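Local atomic coordinates of malonyl CoA-acyl carrier protein transacylase (Clostridium perfringens, PDB entry 3PTW), a protein that probably transfers the malonyl group from malonyl-CoA to acyl carrier protein, the step that supplies extender units for fatty acid synthesis. Residues 130-135 with 187-192. Numbering follows the deposited sequence.
Sequences GMVAVL and GRAIKL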
loop_
_atom_site.group_PDB
_atom_site.type_symbol
_atom_site.label_atom_id
_atom_site.label_comp_id
_atom_site.label_asym_id
_atom_site.label_seq_id
_atom_site.Cartn_x
_atom_site.Cartn_y
_atom_site.Cartn_z
ATOM N N GLY A 130 18.330 5.271 0.219
ATOM C CA GLY A 130 17.594 4.661 1.330
ATOM C C GLY A 130 16.363 5.458 1.695
ATOM O O GLY A 130 15.899 6.293 0.920
ATOM N N MET A 131 15.815 5.183 2.874
ATOM C CA MET A 131 14.624 5.881 3.336
ATOM C C MET A 131 14.748 6.207 4.813
ATOM O O MET A 131 15.388 5.461 5.573
ATOM C CB MET A 131 13.369 5.053 3.064
ATOM C CG MET A 131 13.139 4.760 1.574
ATOM S SD MET A 131 11.715 3.683 1.292
ATOM C CE MET A 131 10.412 4.926 1.191
ATOM N N VAL A 132 14.145 7.329 5.205
ATOM C CA VAL A 132 14.215 7.803 6.576
ATOM C C VAL A 132 12.830 8.183 7.100
ATOM O O VAL A 132 12.143 9.031 6.505
ATOM C CB VAL A 132 15.206 8.995 6.714
ATOM C CG1 VAL A 132 15.171 9.577 8.123
ATOM C CG2 VAL A 132 16.630 8.560 6.356
ATOM N N ALA A 133 12.431 7.549 8.205
ATOM C CA ALA A 133 11.223 7.939 8.938
ATOM C C ALA A 133 11.447 9.294 9.627
ATOM O O ALA A 133 12.486 9.521 10.243
ATOM C CB ALA A 133 10.837 6.867 9.971
ATOM N N VAL A 134 10.479 10.196 9.500
ATOM C CA VAL A 134 10.584 11.541 10.083
ATOM C C VAL A 134 9.404 11.747 11.041
ATOM O O VAL A 134 8.251 11.663 10.632
ATOM C CB VAL A 134 10.613 12.644 8.996
ATOM C CG1 VAL A 134 10.635 14.044 9.620
ATOM C CG2 VAL A 134 11.819 12.470 8.074
ATOM N N LEU A 135 9.709 12.003 12.310
ATOM C CA LEU A 135 8.681 12.118 13.337
ATOM C C LEU A 135 8.529 13.544 13.847
ATOM O O LEU A 135 9.504 14.288 13.907
ATOM C CB LEU A 135 8.983 11.173 14.506
ATOM C CG LEU A 135 9.054 9.662 14.254
ATOM C CD1 LEU A 135 9.211 8.932 15.575
ATOM C CD2 LEU A 135 7.812 9.176 13.548
ATOM N N GLY A 187 12.800 17.616 15.688
ATOM C CA GLY A 187 12.191 16.417 15.154
ATOM C C GLY A 187 13.084 15.215 15.400
ATOM O O GLY A 187 14.180 15.337 15.961
ATOM N N ARG A 188 12.607 14.051 14.972
ATOM C CA ARG A 188 13.360 12.809 15.092
ATOM C C ARG A 188 13.396 12.156 13.734
ATOM O O ARG A 188 12.429 12.230 12.974
ATOM C CB ARG A 188 12.694 11.849 16.081
ATOM C CG ARG A 188 12.926 12.155 17.552
ATOM C CD ARG A 188 12.383 11.002 18.418
ATOM N NE ARG A 188 13.002 9.739 18.015
ATOM C CZ ARG A 188 12.370 8.574 17.935
ATOM N NH1 ARG A 188 13.035 7.501 17.538
ATOM N NH2 ARG A 188 11.088 8.474 18.234
ATOM N N ALA A 189 14.515 11.512 13.441
ATOM C CA ALA A 189 14.698 10.819 12.181
ATOM C C ALA A 189 15.228 9.425 12.454
ATOM O O ALA A 189 16.158 9.252 13.240
ATOM C CB ALA A 189 15.656 11.590 11.300
ATOM N N ILE A 190 14.616 8.431 11.820
ATOM C CA ILE A 190 15.077 7.050 11.933
ATOM C C ILE A 190 15.433 6.549 10.547
ATOM O O ILE A 190 14.605 6.584 9.641
ATOM C CB ILE A 190 13.983 6.097 12.511
ATOM C CG1 ILE A 190 13.254 6.735 13.698
ATOM C CG2 ILE A 190 14.603 4.716 12.884
ATOM C CD1 ILE A 190 11.963 6.002 14.076
ATOM N N LYS A 191 16.663 6.082 10.378
ATOM C CA LYS A 191 17.029 5.433 9.126
ATOM C C LYS A 191 16.293 4.098 9.046
ATOM O O LYS A 191 16.452 3.237 9.909
ATOM C CB LYS A 191 18.541 5.242 9.018
ATOM C CG LYS A 191 18.987 4.780 7.636
ATOM C CD LYS A 191 20.384 4.167 7.664
ATOM C CE LYS A 191 20.694 3.466 6.339
ATOM N NZ LYS A 191 22.159 3.204 6.189
ATOM N N LEU A 192 15.456 3.950 8.025
ATOM C CA LEU A 192 14.701 2.728 7.831
ATOM C C LEU A 192 15.628 1.620 7.324
ATOM O O LEU A 192 16.677 1.913 6.740
ATOM C CB LEU A 192 13.518 2.968 6.889
ATOM C CG LEU A 192 12.411 3.900 7.412
ATOM C CD1 LEU A 192 11.347 4.087 6.364
ATOM C CD2 LEU A 192 11.784 3.368 8.714
#
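Ala133 and Ile190 face each other as an antiparallel hydrogen-bonded pair, with Ala133 N giving its hydrogen to Ile190 O at 2.8 Å and Ile190 N returning one to Ala133 O. The first of these bonds lies in the carbonyl plane but is bent at the hydrogen (135°). Leu135 and Arg188 repeat the pattern: the bond from Leu135 N to Arg188 O is almost straight (176°), while that from Arg188 N to Leu135 O stretches to 3.3 Å. Beyond Lys191, Leu192 N still reaches Met131 O at 2.9 Å. Between these rungs, the non-hydrogen-bonded pairs Val132–Lys191 and Val134–Ala189 add CA-H...O contacts, among them Ala189 CA to Ala133 O at 3.2 Å.

The side chains pack on two faces. On one, Val132 turns CG1 anti to its own nitrogen (chi1 174°), which sets that methyl 3.8 Å from Ala189 CB. On the other, Leu135 and Arg188 run side by side in the same direction, and Leu135 CD1 comes obliquely to the guanidinium, 3.3 Å from Arg188 NH2. Leu192 spreads its branches over the neighbouring strand, CD1 lying against Met131 CB and CD2 against Ala133 CB, the latter at 3.8 Å.

Strand 188-191 is one of the two edge strands, within this chain, of the four-stranded antiparallel sheet in the small, ferredoxin-like subdomain expected of this acyltransferase family. Strand 165-169 hydrogen-bonds the other edge of 130-135, and Leu192 also touches its Val167. Helix 172-184 covers the face of Val132, Val134 and Ala189 with Leu175, Met179 and Ile182.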